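Local atomic coordinates of adenosine deaminase (Burkholderia ambifaria, PDB entry 4GXW), a protein that binds a zinc ion and probably removes the amino group of adenine or adenosine by hydrolysis. Residues Asn118-Val123 against Val168-Trp173; Pro129-Gln134 against Lys175-Asp180. All blocks are in the same frame, centred on the assembly; numbering follows the deposited sequence.

Contact 1 of 2, residues Asn118-Val123 against Val168-Trp173; sequences NPTGTV and VAIVDW
Val123 and the indole of Trp173 reach toward each other tip to tip. The methyl CG2 of Val123 sits over one face of the six-membered ring. Val123 CG2 lies 4.1 Å from the centroid of the Trp173 six-membered ring and 22° off the ring normal, a CH-pi contact displaced toward the rim. The other methyl, CG1, is anti to the backbone N (chi1 179°) and meets the outer ring atoms: Val123 CG1 is 3.7 Å from Trp173 CZ2. The opposite face of the indole carries the carbonyl oxygen of Ala169, one turn back in the same helix, 3.2 Å above the plane near the rim. Pro119 approaches the ring obliquely, with its CB 4.2 Å from Trp173 CZ3.

The two helices, 119-126 and 164-176, follow neighbouring strands, 110-117 and 151-159, of the parallel sheet of this TIM-barrel amidohydrolase. Their short segments cross at 82°, with axes 10.7 Å apart at closest approach. At that spacing side chains, not backbones, fill the gap.

Ile170 crosses Pro119 and Thr120 at about a right angle. Its terminal methyl CD1 makes the two closest touches. Ile170 CD1 lies 4.0 Å from Pro119 CD and 3.8 Å from Thr120 OG1, while Ile170 CG1 and CG2 both border Pro119 CG. Pro119 and Ile170 also rest on Pro156 of strand 151-159, which ties the contact to the sheet. Tyr130 of helix 130-148 packs against Pro119 and Val123 and stacks with the Trp173 ring.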
loop_
_atom_site.group_PDB
_atom_site.type_symbol
_atom_site.label_atom_id
_atom_site.label_comp_id
_atom_site.label_asym_id
_atom_site.label_seq_id
_atom_site.Cartn_x
_atom_site.Cartn_y
_atom_site.Cartn_z
ATOM N N ASN A 118 -2.447 -4.276 -11.528
ATOM C CA ASN A 118 -1.665 -4.324 -12.769
ATOM C C ASN A 118 -2.493 -4.807 -13.958
ATOM O O ASN A 118 -2.765 -5.999 -14.098
ATOM C CB ASN A 118 -0.443 -5.233 -12.625
ATOM C CG ASN A 118 0.454 -4.845 -11.479
ATOM O OD1 ASN A 118 0.362 -5.430 -10.393
ATOM N ND2 ASN A 118 1.352 -3.878 -11.708
ATOM N N PRO A 119 -2.895 -3.879 -14.833
ATOM C CA PRO A 119 -3.701 -4.304 -15.988
ATOM C C PRO A 119 -2.957 -5.166 -17.000
ATOM O O PRO A 119 -3.606 -5.921 -17.721
ATOM C CB PRO A 119 -4.106 -2.987 -16.655
ATOM C CG PRO A 119 -3.769 -1.909 -15.688
ATOM C CD PRO A 119 -2.691 -2.422 -14.789
ATOM N N THR A 120 -1.632 -5.046 -17.073
ATOM C CA THR A 120 -0.879 -5.836 -18.042
ATOM C C THR A 120 -1.093 -7.331 -17.822
ATOM O O THR A 120 -1.428 -8.064 -18.760
ATOM C CB THR A 120 0.620 -5.497 -18.018
ATOM O OG1 THR A 120 0.793 -4.099 -18.263
ATOM C CG2 THR A 120 1.374 -6.295 -19.070
ATOM N N GLY A 121 -0.928 -7.785 -16.584
ATOM C CA GLY A 121 -1.177 -9.179 -16.255
ATOM C C GLY A 121 -2.605 -9.600 -16.562
ATOM O O GLY A 121 -2.843 -10.669 -17.119
ATOM N N THR A 122 -3.571 -8.762 -16.213
ATOM C CA THR A 122 -4.966 -9.107 -16.432
ATOM C C THR A 122 -5.292 -9.241 -17.922
ATOM O O THR A 122 -5.919 -10.215 -18.343
ATOM C CB THR A 122 -5.872 -8.068 -15.766
ATOM O OG1 THR A 122 -5.619 -8.087 -14.354
ATOM C CG2 THR A 122 -7.338 -8.370 -16.040
ATOM N N VAL A 123 -4.878 -8.262 -18.715
ATOM C CA VAL A 123 -5.196 -8.274 -20.143
ATOM C C VAL A 123 -4.368 -9.310 -20.913
ATOM O O VAL A 123 -4.917 -10.103 -21.682
ATOM C CB VAL A 123 -5.018 -6.873 -20.781
ATOM C CG1 VAL A 123 -5.323 -6.922 -22.270
ATOM C CG2 VAL A 123 -5.915 -5.853 -20.095
ATOM N N VAL A 168 2.789 2.385 -21.652
ATOM C CA VAL A 168 2.035 3.306 -22.495
ATOM C C VAL A 168 0.639 2.746 -22.783
ATOM O O VAL A 168 -0.350 3.487 -22.761
ATOM C CB VAL A 168 2.799 3.634 -23.800
ATOM C CG1 VAL A 168 1.931 4.455 -24.763
ATOM C CG2 VAL A 168 4.087 4.379 -23.475
ATOM N N ALA A 169 0.555 1.436 -23.018
ATOM C CA ALA A 169 -0.734 0.793 -23.282
ATOM C C ALA A 169 -1.727 1.005 -22.133
ATOM O O ALA A 169 -2.924 1.195 -22.359
ATOM C CB ALA A 169 -0.548 -0.703 -23.586
ATOM N N ILE A 170 -1.235 0.993 -20.897
ATOM C CA ILE A 170 -2.103 1.224 -19.742
ATOM C C ILE A 170 -2.746 2.604 -19.777
ATOM O O ILE A 170 -3.959 2.745 -19.548
ATOM C CB ILE A 170 -1.327 1.077 -18.423
ATOM C CG1 ILE A 170 -0.918 -0.381 -18.223
ATOM C CG2 ILE A 170 -2.141 1.593 -17.235
ATOM C CD1 ILE A 170 0.010 -0.583 -17.055
ATOM N N VAL A 171 -1.942 3.623 -20.070
ATOM C CA VAL A 171 -2.471 4.974 -20.129
ATOM C C VAL A 171 -3.493 5.095 -21.263
ATOM O O VAL A 171 -4.533 5.736 -21.097
ATOM C CB VAL A 171 -1.361 6.042 -20.235
ATOM C CG1 VAL A 171 -1.967 7.432 -20.211
ATOM C CG2 VAL A 171 -0.373 5.893 -19.081
ATOM N N ASP A 172 -3.207 4.454 -22.401
ATOM C CA ASP A 172 -4.163 4.397 -23.513
ATOM C C ASP A 172 -5.497 3.786 -23.050
ATOM O O ASP A 172 -6.575 4.317 -23.325
ATOM C CB ASP A 172 -3.598 3.583 -24.694
ATOM C CG ASP A 172 -2.452 4.280 -25.415
ATOM O OD1 ASP A 172 -2.332 5.521 -25.320
ATOM O OD2 ASP A 172 -1.680 3.579 -26.107
ATOM N N TRP A 173 -5.418 2.663 -22.346
ATOM C CA TRP A 173 -6.620 2.023 -21.815
ATOM C C TRP A 173 -7.391 2.949 -20.886
ATOM O O TRP A 173 -8.618 3.027 -20.954
ATOM C CB TRP A 173 -6.262 0.736 -21.072
ATOM C CG TRP A 173 -5.957 -0.420 -21.964
ATOM C CD1 TRP A 173 -6.543 -0.708 -23.164
ATOM C CD2 TRP A 173 -4.995 -1.454 -21.724
ATOM N NE1 TRP A 173 -6.001 -1.861 -23.683
ATOM C CE2 TRP A 173 -5.044 -2.332 -22.820
ATOM C CE3 TRP A 173 -4.104 -1.723 -20.683
ATOM C CZ2 TRP A 173 -4.229 -3.462 -22.907
ATOM C CZ3 TRP A 173 -3.298 -2.845 -20.772
ATOM C CH2 TRP A 173 -3.357 -3.691 -21.880
#

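Contact 2 of 2, residues Pro129-Gln134 against Lys175-Asp180; sequences PYADAQ and KANRAD
Gln134 holds its CG anti to the backbone N (chi1 -168°), and its chain stays extended beyond CG, which carries the amide across to the backbone of Asn177. Tyr130 also has CG anti to its backbone N, and its ring passes beside the Asn177 amide.

Gln134 NE2 donates to Asn177 O at 2.9 Å. The N-H points nearly straight at the oxygen, at 165°. The bond lies in the carbonyl plane of Asn177 and close to the amide plane of Gln134. The other end of the Gln134 amide is held as well: Tyr130 OH, one helical turn back, donates to Gln134 OE1 at 2.7 Å. The two bonds together, OE1 accepting and NE2 donating, set which way the amide is turned.

Asn177 slides past both Tyr130 and Gln134 in the opposite direction. Its ND2 approaches the tyrosine obliquely, 3.6 Å from Tyr130 CD1, with ring and amide planes 47° apart. That nitrogen donates to Trp173 O, near the C-terminal end of helix 164-176. Asn177 OD1 lies 3.4 Å from Ala131 CB. One water donates to Asn177 OD1 at 3.1 Å and to Ala131 O at 2.8 Å, a second bridge between the segments. Ala179 CB borders Gln134 NE2 at 4.1 Å.

The contact joins the start of helix 130-148 to the loop that leads from helix 164-176 toward strand 184-188 of the barrel. One direct hydrogen bond and one water bridge span it. No charged group takes part, so this link should depend little on pH.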
loop_
_atom_site.group_PDB
_atom_site.type_symbol
_atom_site.label_atom_id
_atom_site.label_comp_id
_atom_site.label_asym_id
_atom_site.label_seq_id
_atom_site.Cartn_x
_atom_site.Cartn_y
_atom_site.Cartn_z
ATOM N N PRO A 129 -10.304 -8.499 -21.161
ATOM C CA PRO A 129 -10.161 -7.163 -21.753
ATOM C C PRO A 129 -10.178 -6.050 -20.707
ATOM O O PRO A 129 -10.919 -6.142 -19.711
ATOM C CB PRO A 129 -11.388 -7.054 -22.663
ATOM C CG PRO A 129 -11.688 -8.475 -23.043
ATOM C CD PRO A 129 -11.371 -9.284 -21.807
ATOM N N TYR A 130 -9.354 -5.024 -20.932
ATOM C CA TYR A 130 -9.222 -3.916 -19.992
ATOM C C TYR A 130 -10.584 -3.351 -19.578
ATOM O O TYR A 130 -10.853 -3.157 -18.395
ATOM C CB TYR A 130 -8.357 -2.766 -20.553
ATOM C CG TYR A 130 -8.165 -1.700 -19.509
ATOM C CD1 TYR A 130 -9.082 -0.664 -19.359
ATOM C CD2 TYR A 130 -7.102 -1.763 -18.619
ATOM C CE1 TYR A 130 -8.945 0.279 -18.370
ATOM C CE2 TYR A 130 -6.947 -0.819 -17.623
ATOM C CZ TYR A 130 -7.873 0.196 -17.492
ATOM O OH TYR A 130 -7.711 1.123 -16.484
ATOM N N ALA A 131 -11.419 -3.047 -20.566
ATOM C CA ALA A 131 -12.689 -2.373 -20.304
ATOM C C ALA A 131 -13.560 -3.165 -19.336
ATOM O O ALA A 131 -14.178 -2.603 -18.432
ATOM C CB ALA A 131 -13.436 -2.113 -21.607
ATOM N N ASP A 132 -13.594 -4.481 -19.521
ATOM C CA ASP A 132 -14.378 -5.348 -18.648
ATOM C C ASP A 132 -13.761 -5.474 -17.265
ATOM O O ASP A 132 -14.466 -5.498 -16.262
ATOM C CB ASP A 132 -14.546 -6.729 -19.281
ATOM C CG ASP A 132 -15.254 -6.671 -20.611
ATOM O OD1 ASP A 132 -16.192 -5.853 -20.739
ATOM O OD2 ASP A 132 -14.878 -7.435 -21.522
ATOM N N ALA A 133 -12.434 -5.551 -17.218
ATOM C CA ALA A 133 -11.738 -5.662 -15.941
ATOM C C ALA A 133 -11.939 -4.403 -15.097
ATOM O O ALA A 133 -12.280 -4.481 -13.913
ATOM C CB ALA A 133 -10.260 -5.925 -16.166
ATOM N N GLN A 134 -11.726 -3.236 -15.698
ATOM C CA GLN A 134 -11.882 -1.986 -14.961
ATOM C C GLN A 134 -13.326 -1.802 -14.499
ATOM O O GLN A 134 -13.564 -1.396 -13.365
ATOM C CB GLN A 134 -11.419 -0.770 -15.778
ATOM C CG GLN A 134 -11.299 0.478 -14.906
ATOM C CD GLN A 134 -11.222 1.763 -15.691
ATOM O OE1 GLN A 134 -10.134 2.267 -15.992
ATOM N NE2 GLN A 134 -12.377 2.318 -16.008
ATOM N N LYS A 175 -7.393 6.267 -20.725
ATOM C CA LYS A 175 -8.008 7.348 -21.490
ATOM C C LYS A 175 -9.295 6.921 -22.195
ATOM O O LYS A 175 -10.217 7.726 -22.353
ATOM C CB LYS A 175 -7.019 7.897 -22.525
ATOM C CG LYS A 175 -5.935 8.769 -21.919
ATOM C CD LYS A 175 -5.005 9.360 -22.978
ATOM C CE LYS A 175 -3.963 8.351 -23.437
ATOM N NZ LYS A 175 -2.841 9.000 -24.198
ATOM N N ALA A 176 -9.344 5.659 -22.620
ATOM C CA ALA A 176 -10.485 5.114 -23.351
ATOM C C ALA A 176 -11.610 4.675 -22.418
ATOM O O ALA A 176 -12.711 4.344 -22.873
ATOM C CB ALA A 176 -10.029 3.936 -24.222
ATOM N N ASN A 177 -11.327 4.654 -21.118
ATOM C CA ASN A 177 -12.279 4.169 -20.123
ATOM C C ASN A 177 -12.314 5.055 -18.889
ATOM O O ASN A 177 -12.147 4.572 -17.773
ATOM C CB ASN A 177 -11.910 2.750 -19.681
ATOM C CG ASN A 177 -12.052 1.739 -20.789
ATOM O OD1 ASN A 177 -13.139 1.190 -21.007
ATOM N ND2 ASN A 177 -10.959 1.475 -21.498
ATOM N N ARG A 178 -12.521 6.352 -19.075
ATOM C CA ARG A 178 -12.438 7.266 -17.943
ATOM C C ARG A 178 -13.539 7.003 -16.926
ATOM O O ARG A 178 -14.685 6.717 -17.280
ATOM C CB ARG A 178 -12.461 8.725 -18.400
ATOM C CG ARG A 178 -11.172 9.174 -19.080
ATOM C CD ARG A 178 -11.220 10.662 -19.408
ATOM N NE ARG A 178 -10.009 11.141 -20.069
ATOM C CZ ARG A 178 -8.932 11.593 -19.432
ATOM N NH1 ARG A 178 -8.909 11.630 -18.108
ATOM N NH2 ARG A 178 -7.878 12.011 -20.118
ATOM N N ALA A 179 -13.170 7.078 -15.653
ATOM C CA ALA A 179 -14.113 6.905 -14.561
ATOM C C ALA A 179 -13.587 7.687 -13.378
ATOM O O ALA A 179 -12.377 7.741 -13.163
ATOM C CB ALA A 179 -14.255 5.434 -14.202
ATOM N N ASP A 180 -14.492 8.280 -12.605
ATOM C CA ASP A 180 -14.090 9.078 -11.451
ATOM C C ASP A 180 -13.267 8.276 -10.449
ATOM O O ASP A 180 -12.417 8.825 -9.751
ATOM C CB ASP A 180 -15.311 9.686 -10.755
ATOM C CG ASP A 180 -15.964 10.791 -11.569
ATOM O OD1 ASP A 180 -15.386 11.207 -12.597
ATOM O OD2 ASP A 180 -17.056 11.247 -11.174
HETATM O O HOH W 1 -14.648 0.129 -18.486
#

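Contact 1 pairs helix 119-126 with helix 164-176 itself. Contact 2 pairs the next helix, 130-148, with the loop that follows helix 164-176. Contact 1 is the more buried. It is mostly apolar, with a CH-pi contact and no hydrogen bond between its segments. It lies nearer the metal site, with the side chain of Pro119 about 13 Å from the zinc ion. Contact 2 is partly buried, away from the annotated sites, and has a direct hydrogen bond and a water bridge. The centres of the two contacts are about 10 Å apart. Tyr130 belongs to contact 2 and also lines contact 1. Thr122 CG2 and Ala133 CB, 3.8 Å apart, join the two successive helices.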